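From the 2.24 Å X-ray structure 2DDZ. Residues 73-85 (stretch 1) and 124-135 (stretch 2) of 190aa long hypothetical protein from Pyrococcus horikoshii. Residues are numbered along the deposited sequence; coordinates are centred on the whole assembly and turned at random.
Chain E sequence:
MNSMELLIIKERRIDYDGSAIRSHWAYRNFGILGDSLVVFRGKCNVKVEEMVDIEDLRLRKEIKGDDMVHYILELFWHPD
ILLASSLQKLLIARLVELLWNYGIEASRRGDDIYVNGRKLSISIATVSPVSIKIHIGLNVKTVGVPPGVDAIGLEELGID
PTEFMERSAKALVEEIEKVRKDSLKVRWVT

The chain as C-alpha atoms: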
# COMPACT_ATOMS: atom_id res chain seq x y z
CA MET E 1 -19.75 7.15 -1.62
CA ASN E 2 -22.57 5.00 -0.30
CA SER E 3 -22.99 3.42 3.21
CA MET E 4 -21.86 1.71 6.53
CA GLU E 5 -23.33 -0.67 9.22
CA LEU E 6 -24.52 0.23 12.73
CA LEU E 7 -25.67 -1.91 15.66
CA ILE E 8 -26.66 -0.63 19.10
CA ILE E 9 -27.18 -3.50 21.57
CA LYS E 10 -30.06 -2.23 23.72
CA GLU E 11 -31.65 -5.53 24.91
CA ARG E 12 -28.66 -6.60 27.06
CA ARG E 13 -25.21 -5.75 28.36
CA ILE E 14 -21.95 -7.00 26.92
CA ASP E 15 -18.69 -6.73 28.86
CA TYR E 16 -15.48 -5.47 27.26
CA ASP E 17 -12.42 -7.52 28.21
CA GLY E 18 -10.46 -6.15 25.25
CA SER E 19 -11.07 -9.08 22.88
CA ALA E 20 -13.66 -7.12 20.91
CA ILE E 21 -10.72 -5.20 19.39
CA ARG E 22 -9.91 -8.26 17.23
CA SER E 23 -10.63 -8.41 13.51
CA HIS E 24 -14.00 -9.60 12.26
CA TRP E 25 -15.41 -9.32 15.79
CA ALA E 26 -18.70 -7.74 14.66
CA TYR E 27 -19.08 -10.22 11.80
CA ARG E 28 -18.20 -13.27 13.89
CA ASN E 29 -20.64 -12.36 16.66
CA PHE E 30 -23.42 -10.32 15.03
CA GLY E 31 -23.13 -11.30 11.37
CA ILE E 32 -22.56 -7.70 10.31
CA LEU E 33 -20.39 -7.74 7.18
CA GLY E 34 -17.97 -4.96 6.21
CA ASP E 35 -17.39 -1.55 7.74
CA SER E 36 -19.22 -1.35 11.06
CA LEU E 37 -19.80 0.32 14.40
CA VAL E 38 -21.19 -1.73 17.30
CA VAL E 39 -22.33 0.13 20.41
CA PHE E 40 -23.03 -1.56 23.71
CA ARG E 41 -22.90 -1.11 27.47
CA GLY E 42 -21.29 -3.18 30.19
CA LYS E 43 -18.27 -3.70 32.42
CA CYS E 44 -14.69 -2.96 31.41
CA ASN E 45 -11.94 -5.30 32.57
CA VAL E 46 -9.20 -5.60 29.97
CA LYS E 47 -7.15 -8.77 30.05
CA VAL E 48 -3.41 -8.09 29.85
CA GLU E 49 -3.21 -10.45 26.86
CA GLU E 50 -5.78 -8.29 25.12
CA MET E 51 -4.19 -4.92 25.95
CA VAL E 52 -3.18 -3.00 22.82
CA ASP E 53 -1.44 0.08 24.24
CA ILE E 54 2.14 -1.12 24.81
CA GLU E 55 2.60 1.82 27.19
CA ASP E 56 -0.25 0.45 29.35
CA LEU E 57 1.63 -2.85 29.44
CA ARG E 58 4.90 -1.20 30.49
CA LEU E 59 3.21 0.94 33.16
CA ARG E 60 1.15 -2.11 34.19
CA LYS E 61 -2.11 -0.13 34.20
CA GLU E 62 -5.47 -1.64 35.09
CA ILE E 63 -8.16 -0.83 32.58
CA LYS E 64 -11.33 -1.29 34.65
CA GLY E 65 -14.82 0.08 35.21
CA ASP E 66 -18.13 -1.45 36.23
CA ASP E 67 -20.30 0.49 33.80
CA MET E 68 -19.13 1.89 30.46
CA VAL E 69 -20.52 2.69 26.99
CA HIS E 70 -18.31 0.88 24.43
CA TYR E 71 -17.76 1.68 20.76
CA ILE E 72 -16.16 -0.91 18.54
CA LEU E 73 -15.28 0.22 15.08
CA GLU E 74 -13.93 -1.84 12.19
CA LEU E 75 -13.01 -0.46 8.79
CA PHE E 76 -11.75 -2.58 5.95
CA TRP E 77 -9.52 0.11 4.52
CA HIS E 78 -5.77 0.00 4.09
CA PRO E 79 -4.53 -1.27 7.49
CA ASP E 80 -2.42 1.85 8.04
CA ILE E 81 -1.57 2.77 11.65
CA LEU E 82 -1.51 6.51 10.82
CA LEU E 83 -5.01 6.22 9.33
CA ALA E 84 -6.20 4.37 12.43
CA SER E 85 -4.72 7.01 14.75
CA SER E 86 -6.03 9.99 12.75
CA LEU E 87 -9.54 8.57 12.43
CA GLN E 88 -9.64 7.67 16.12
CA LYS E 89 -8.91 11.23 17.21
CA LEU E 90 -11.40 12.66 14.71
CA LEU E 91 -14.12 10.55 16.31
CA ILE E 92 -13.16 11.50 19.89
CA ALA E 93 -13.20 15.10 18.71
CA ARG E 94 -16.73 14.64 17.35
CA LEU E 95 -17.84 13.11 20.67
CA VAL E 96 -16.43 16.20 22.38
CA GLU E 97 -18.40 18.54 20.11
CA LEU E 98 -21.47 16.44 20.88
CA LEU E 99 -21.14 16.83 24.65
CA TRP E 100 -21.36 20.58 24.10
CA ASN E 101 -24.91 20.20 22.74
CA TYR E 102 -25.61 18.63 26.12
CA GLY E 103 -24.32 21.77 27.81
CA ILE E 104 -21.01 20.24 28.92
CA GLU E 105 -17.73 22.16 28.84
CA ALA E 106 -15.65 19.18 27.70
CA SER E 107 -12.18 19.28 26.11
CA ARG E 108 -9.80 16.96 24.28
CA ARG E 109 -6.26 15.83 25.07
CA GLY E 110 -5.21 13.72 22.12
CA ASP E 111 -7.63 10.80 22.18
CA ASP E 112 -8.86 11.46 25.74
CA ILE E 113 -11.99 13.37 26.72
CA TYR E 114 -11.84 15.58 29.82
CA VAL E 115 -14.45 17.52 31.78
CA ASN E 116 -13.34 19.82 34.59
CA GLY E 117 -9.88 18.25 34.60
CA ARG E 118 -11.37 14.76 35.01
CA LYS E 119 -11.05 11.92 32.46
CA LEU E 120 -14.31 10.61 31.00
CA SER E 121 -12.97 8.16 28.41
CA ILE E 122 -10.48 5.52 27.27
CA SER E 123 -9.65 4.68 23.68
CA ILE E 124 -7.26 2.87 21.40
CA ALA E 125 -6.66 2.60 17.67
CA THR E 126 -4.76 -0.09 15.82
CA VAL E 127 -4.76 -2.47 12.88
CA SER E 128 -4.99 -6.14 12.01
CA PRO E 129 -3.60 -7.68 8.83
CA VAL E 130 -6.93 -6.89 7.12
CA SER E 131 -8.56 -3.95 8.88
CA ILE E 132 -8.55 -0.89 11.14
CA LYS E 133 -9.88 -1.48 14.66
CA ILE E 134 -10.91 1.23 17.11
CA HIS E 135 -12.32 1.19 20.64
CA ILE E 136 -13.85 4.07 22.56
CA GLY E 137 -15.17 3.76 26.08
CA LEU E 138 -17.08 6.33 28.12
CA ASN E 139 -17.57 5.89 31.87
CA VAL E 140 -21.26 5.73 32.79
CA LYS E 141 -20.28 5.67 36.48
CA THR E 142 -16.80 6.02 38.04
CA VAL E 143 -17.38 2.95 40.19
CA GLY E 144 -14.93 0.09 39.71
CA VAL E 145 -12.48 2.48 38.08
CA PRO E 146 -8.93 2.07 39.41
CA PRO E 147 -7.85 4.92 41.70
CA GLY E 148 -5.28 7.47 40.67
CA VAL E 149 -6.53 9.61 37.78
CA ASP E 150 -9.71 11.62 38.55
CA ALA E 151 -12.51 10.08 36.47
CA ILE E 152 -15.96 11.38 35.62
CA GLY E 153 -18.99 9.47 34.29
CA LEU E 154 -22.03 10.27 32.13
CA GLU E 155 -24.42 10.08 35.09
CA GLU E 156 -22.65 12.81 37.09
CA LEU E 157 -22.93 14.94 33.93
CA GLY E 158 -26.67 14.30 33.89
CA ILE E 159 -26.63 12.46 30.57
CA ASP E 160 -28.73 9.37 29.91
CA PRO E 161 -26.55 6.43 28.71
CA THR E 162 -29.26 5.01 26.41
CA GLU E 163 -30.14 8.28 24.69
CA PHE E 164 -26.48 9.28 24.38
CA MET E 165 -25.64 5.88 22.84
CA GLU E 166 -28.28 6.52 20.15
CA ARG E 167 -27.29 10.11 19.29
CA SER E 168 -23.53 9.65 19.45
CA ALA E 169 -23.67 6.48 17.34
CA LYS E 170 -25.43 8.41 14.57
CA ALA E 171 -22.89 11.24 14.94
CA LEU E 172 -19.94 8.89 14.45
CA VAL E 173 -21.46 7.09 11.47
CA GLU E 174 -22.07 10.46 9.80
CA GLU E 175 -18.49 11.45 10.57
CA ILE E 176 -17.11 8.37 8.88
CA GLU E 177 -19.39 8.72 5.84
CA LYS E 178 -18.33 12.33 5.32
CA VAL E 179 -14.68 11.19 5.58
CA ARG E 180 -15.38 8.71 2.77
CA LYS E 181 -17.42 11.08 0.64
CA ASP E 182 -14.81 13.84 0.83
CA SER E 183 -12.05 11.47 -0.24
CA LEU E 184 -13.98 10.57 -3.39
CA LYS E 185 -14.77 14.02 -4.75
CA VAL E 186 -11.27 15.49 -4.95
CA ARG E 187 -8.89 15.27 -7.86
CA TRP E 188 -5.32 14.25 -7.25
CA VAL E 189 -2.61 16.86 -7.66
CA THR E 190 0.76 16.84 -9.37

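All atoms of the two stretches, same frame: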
# COMPACT_ATOMS: atom_id res chain seq x y z
N LEU E 73 -15.29 -0.11 16.48
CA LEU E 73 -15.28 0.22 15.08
C LEU E 73 -14.32 -0.63 14.27
O LEU E 73 -13.20 -0.91 14.70
CB LEU E 73 -14.93 1.70 14.94
CG LEU E 73 -14.80 2.25 13.53
CD1 LEU E 73 -16.13 2.10 12.81
CD2 LEU E 73 -14.37 3.70 13.60
N GLU E 74 -14.78 -1.07 13.09
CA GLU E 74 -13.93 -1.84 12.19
C GLU E 74 -14.12 -1.33 10.77
O GLU E 74 -15.23 -1.22 10.26
CB GLU E 74 -14.23 -3.34 12.25
CG GLU E 74 -13.19 -4.17 11.46
CD GLU E 74 -13.14 -5.63 11.89
OE1 GLU E 74 -14.17 -6.16 12.34
OE2 GLU E 74 -12.07 -6.27 11.75
N LEU E 75 -13.00 -0.98 10.14
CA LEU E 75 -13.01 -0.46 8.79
C LEU E 75 -12.03 -1.24 7.92
O LEU E 75 -10.83 -1.32 8.20
CB LEU E 75 -12.62 1.03 8.80
CG LEU E 75 -13.56 1.95 9.58
CD1 LEU E 75 -13.09 3.37 9.46
CD2 LEU E 75 -14.98 1.81 9.03
N PHE E 76 -12.56 -1.81 6.86
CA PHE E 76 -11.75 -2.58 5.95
C PHE E 76 -11.15 -1.67 4.89
O PHE E 76 -11.51 -1.69 3.72
CB PHE E 76 -12.60 -3.69 5.33
CG PHE E 76 -13.09 -4.68 6.35
CD1 PHE E 76 -14.23 -4.42 7.11
CD2 PHE E 76 -12.37 -5.86 6.59
CE1 PHE E 76 -14.65 -5.32 8.09
CE2 PHE E 76 -12.78 -6.77 7.57
CZ PHE E 76 -13.92 -6.50 8.32
N TRP E 77 -10.23 -0.84 5.36
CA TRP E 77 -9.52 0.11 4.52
C TRP E 77 -8.09 -0.37 4.57
O TRP E 77 -7.83 -1.45 5.09
CB TRP E 77 -9.62 1.51 5.13
CG TRP E 77 -11.04 1.99 5.26
CD1 TRP E 77 -12.17 1.34 4.83
CD2 TRP E 77 -11.48 3.24 5.78
NE1 TRP E 77 -13.28 2.12 5.06
CE2 TRP E 77 -12.88 3.29 5.64
CE3 TRP E 77 -10.81 4.34 6.36
CZ2 TRP E 77 -13.64 4.40 6.05
CZ3 TRP E 77 -11.56 5.43 6.77
CH2 TRP E 77 -12.96 5.45 6.61
N HIS E 78 -7.16 0.41 4.04
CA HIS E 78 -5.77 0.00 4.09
C HIS E 78 -5.40 -0.03 5.57
O HIS E 78 -5.58 0.96 6.28
CB HIS E 78 -4.87 1.01 3.37
CG HIS E 78 -3.46 0.55 3.21
ND1 HIS E 78 -2.39 1.41 3.06
CD2 HIS E 78 -2.94 -0.70 3.16
CE1 HIS E 78 -1.28 0.72 2.93
NE2 HIS E 78 -1.58 -0.57 2.99
N PRO E 79 -4.90 -1.18 6.07
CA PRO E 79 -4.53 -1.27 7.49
C PRO E 79 -3.31 -0.42 7.84
O PRO E 79 -2.26 -0.95 8.19
CB PRO E 79 -4.29 -2.77 7.70
CG PRO E 79 -5.16 -3.40 6.65
CD PRO E 79 -4.88 -2.51 5.45
N ASP E 80 -3.48 0.89 7.76
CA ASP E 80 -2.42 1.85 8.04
C ASP E 80 -2.53 2.41 9.46
O ASP E 80 -3.56 2.99 9.81
CB ASP E 80 -2.55 2.99 7.02
CG ASP E 80 -1.40 3.96 7.09
OD1 ASP E 80 -0.67 3.97 8.10
OD2 ASP E 80 -1.24 4.73 6.12
N ILE E 81 -1.50 2.25 10.29
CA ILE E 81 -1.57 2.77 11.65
C ILE E 81 -1.85 4.28 11.73
O ILE E 81 -2.60 4.74 12.60
CB ILE E 81 -0.31 2.40 12.50
CG1 ILE E 81 0.98 2.67 11.73
CG2 ILE E 81 -0.36 0.93 12.91
CD1 ILE E 81 1.40 4.11 11.70
N LEU E 82 -1.27 5.06 10.82
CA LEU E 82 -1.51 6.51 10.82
C LEU E 82 -2.98 6.82 10.54
O LEU E 82 -3.55 7.74 11.13
CB LEU E 82 -0.60 7.19 9.80
CG LEU E 82 0.83 7.29 10.33
CD1 LEU E 82 1.81 7.76 9.26
CD2 LEU E 82 0.82 8.26 11.51
N LEU E 83 -3.60 6.04 9.65
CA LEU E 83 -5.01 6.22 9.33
C LEU E 83 -5.84 5.88 10.57
O LEU E 83 -6.76 6.60 10.92
CB LEU E 83 -5.42 5.31 8.17
CG LEU E 83 -6.91 5.27 7.80
CD1 LEU E 83 -7.47 6.68 7.62
CD2 LEU E 83 -7.09 4.46 6.52
N ALA E 84 -5.49 4.79 11.23
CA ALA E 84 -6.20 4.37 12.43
C ALA E 84 -6.13 5.46 13.51
O ALA E 84 -7.14 5.81 14.12
CB ALA E 84 -5.61 3.06 12.97
N SER E 85 -4.93 5.99 13.74
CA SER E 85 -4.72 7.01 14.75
C SER E 85 -5.45 8.32 14.42
O SER E 85 -6.07 8.93 15.29
CB SER E 85 -3.22 7.27 14.91
OG SER E 85 -2.99 8.22 15.92
N ILE E 124 -8.43 3.43 22.02
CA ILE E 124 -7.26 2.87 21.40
C ILE E 124 -7.55 2.61 19.94
O ILE E 124 -8.68 2.26 19.57
CB ILE E 124 -6.81 1.57 22.14
CG1 ILE E 124 -5.28 1.43 22.03
CG2 ILE E 124 -7.53 0.34 21.57
CD1 ILE E 124 -4.82 1.19 20.62
N ALA E 125 -6.54 2.82 19.10
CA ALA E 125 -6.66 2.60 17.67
C ALA E 125 -5.52 1.74 17.18
O ALA E 125 -4.37 1.98 17.55
CB ALA E 125 -6.64 3.93 16.93
N THR E 126 -5.82 0.76 16.34
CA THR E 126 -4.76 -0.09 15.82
C THR E 126 -5.19 -0.79 14.55
O THR E 126 -6.21 -0.45 13.95
CB THR E 126 -4.30 -1.14 16.88
OG1 THR E 126 -3.18 -1.86 16.37
CG2 THR E 126 -5.42 -2.12 17.21
N VAL E 127 -4.41 -1.77 14.10
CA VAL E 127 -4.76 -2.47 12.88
C VAL E 127 -4.53 -3.95 13.04
O VAL E 127 -3.85 -4.40 13.97
CB VAL E 127 -3.91 -2.00 11.66
CG1 VAL E 127 -4.00 -0.49 11.48
CG2 VAL E 127 -2.47 -2.45 11.83
N SER E 128 -5.12 -4.69 12.10
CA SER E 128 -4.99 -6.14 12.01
C SER E 128 -4.49 -6.33 10.58
O SER E 128 -4.46 -5.38 9.80
CB SER E 128 -6.35 -6.82 12.17
OG SER E 128 -7.15 -6.60 11.02
N PRO E 129 -4.08 -7.55 10.21
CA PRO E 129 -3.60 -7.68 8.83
C PRO E 129 -4.62 -7.25 7.78
O PRO E 129 -4.23 -6.91 6.66
CB PRO E 129 -3.25 -9.17 8.74
CG PRO E 129 -2.83 -9.50 10.15
CD PRO E 129 -3.90 -8.81 10.96
N VAL E 130 -5.91 -7.25 8.11
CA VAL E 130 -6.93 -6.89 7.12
C VAL E 130 -7.88 -5.74 7.46
O VAL E 130 -8.84 -5.51 6.73
CB VAL E 130 -7.83 -8.09 6.80
CG1 VAL E 130 -6.98 -9.29 6.45
CG2 VAL E 130 -8.74 -8.38 7.98
N SER E 131 -7.64 -5.02 8.55
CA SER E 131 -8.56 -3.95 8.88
C SER E 131 -8.08 -2.99 9.97
O SER E 131 -7.09 -3.25 10.65
CB SER E 131 -9.90 -4.55 9.31
OG SER E 131 -9.76 -5.13 10.59
N ILE E 132 -8.82 -1.89 10.12
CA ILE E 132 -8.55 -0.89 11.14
C ILE E 132 -9.54 -1.20 12.26
O ILE E 132 -10.72 -1.44 12.00
CB ILE E 132 -8.84 0.54 10.63
CG1 ILE E 132 -7.70 1.05 9.75
CG2 ILE E 132 -9.06 1.47 11.81
CD1 ILE E 132 -7.52 0.25 8.49
N LYS E 133 -9.05 -1.19 13.50
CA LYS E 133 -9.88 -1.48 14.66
C LYS E 133 -9.74 -0.41 15.72
O LYS E 133 -8.64 -0.13 16.19
CB LYS E 133 -9.49 -2.83 15.26
CG LYS E 133 -10.07 -4.00 14.50
CD LYS E 133 -11.59 -3.89 14.44
CE LYS E 133 -12.24 -3.96 15.83
NZ LYS E 133 -12.73 -5.33 16.20
N ILE E 134 -10.87 0.17 16.11
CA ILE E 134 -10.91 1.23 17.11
C ILE E 134 -11.87 0.98 18.28
O ILE E 134 -12.98 0.50 18.08
CB ILE E 134 -11.37 2.59 16.48
CG1 ILE E 134 -10.44 3.00 15.34
CG2 ILE E 134 -11.42 3.66 17.55
CD1 ILE E 134 -9.03 2.58 15.54
N HIS E 135 -11.44 1.31 19.49
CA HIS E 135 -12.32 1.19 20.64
C HIS E 135 -12.43 2.52 21.37
O HIS E 135 -11.45 3.23 21.53
CB HIS E 135 -11.85 0.14 21.65
CG HIS E 135 -12.65 0.15 22.93
ND1 HIS E 135 -12.23 0.81 24.07
CD2 HIS E 135 -13.87 -0.35 23.23
CE1 HIS E 135 -13.15 0.71 25.00
NE2 HIS E 135 -14.16 0.01 24.52
O HOH W 1 -15.51 -5.85 14.56
O HOH W 2 -8.48 -4.19 3.86

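The most unusual feature of this contact is the way the tip of I132 ends among backbone atoms: its CD1 lies 3.0 Å from the carbonyl O of H78 and 3.5 Å from CA of P79, so that one branched side chain fills the space beneath the turn linking strand to helix. I132 has more surface covered by the other stretch than any other residue here.

The backbone frame is antiparallel. Strand 73-75 runs beside strand 131-135, and two hydrogen-bonded pairs hold the register. L73 N donates to I134 O and I134 N to L73 O, both at 2.9 Å; L75 N donates to I132 O at 3.0 Å and I132 N to L75 O at 2.8 Å. Between them, the non-hydrogen-bonded pair E74 and K133 brings CA of E74 to 3.2 Å from O of I132, a CA-H...O contact.

Side chains alternate across the sheet. L73, L75, I132 and I134 share one face, and helix 81-85 lies over it, also facing strand 124-128. A84 suits its place because a methyl allows close approach: its CB sits 4.0 Å from I132 CG2, 4.2 Å from A125 CB and 4.3 Å from I134 CD1. V127 offers branched methyls to the start of the helix, its CG2 4.1 Å from I81 CG2, while P79 packs its CB 4.1 Å from V127 CB. D80 caps the helix by accepting from L82 N at its OD1 (3.0 Å).

E74 and K133 occupy the other face. Their charged ends, OE1 of E74 and NZ of K133, stand 4.2 Å apart, too far for a salt bridge, and a water bridges them. The carboxylate also accepts a hydrogen bond from the hydroxyl of S131, OG to E74 OE2 at 2.8 Å. The CB of S131 lies over one face of the F76 ring, 4.2 Å from its centroid, a CH-pi contact.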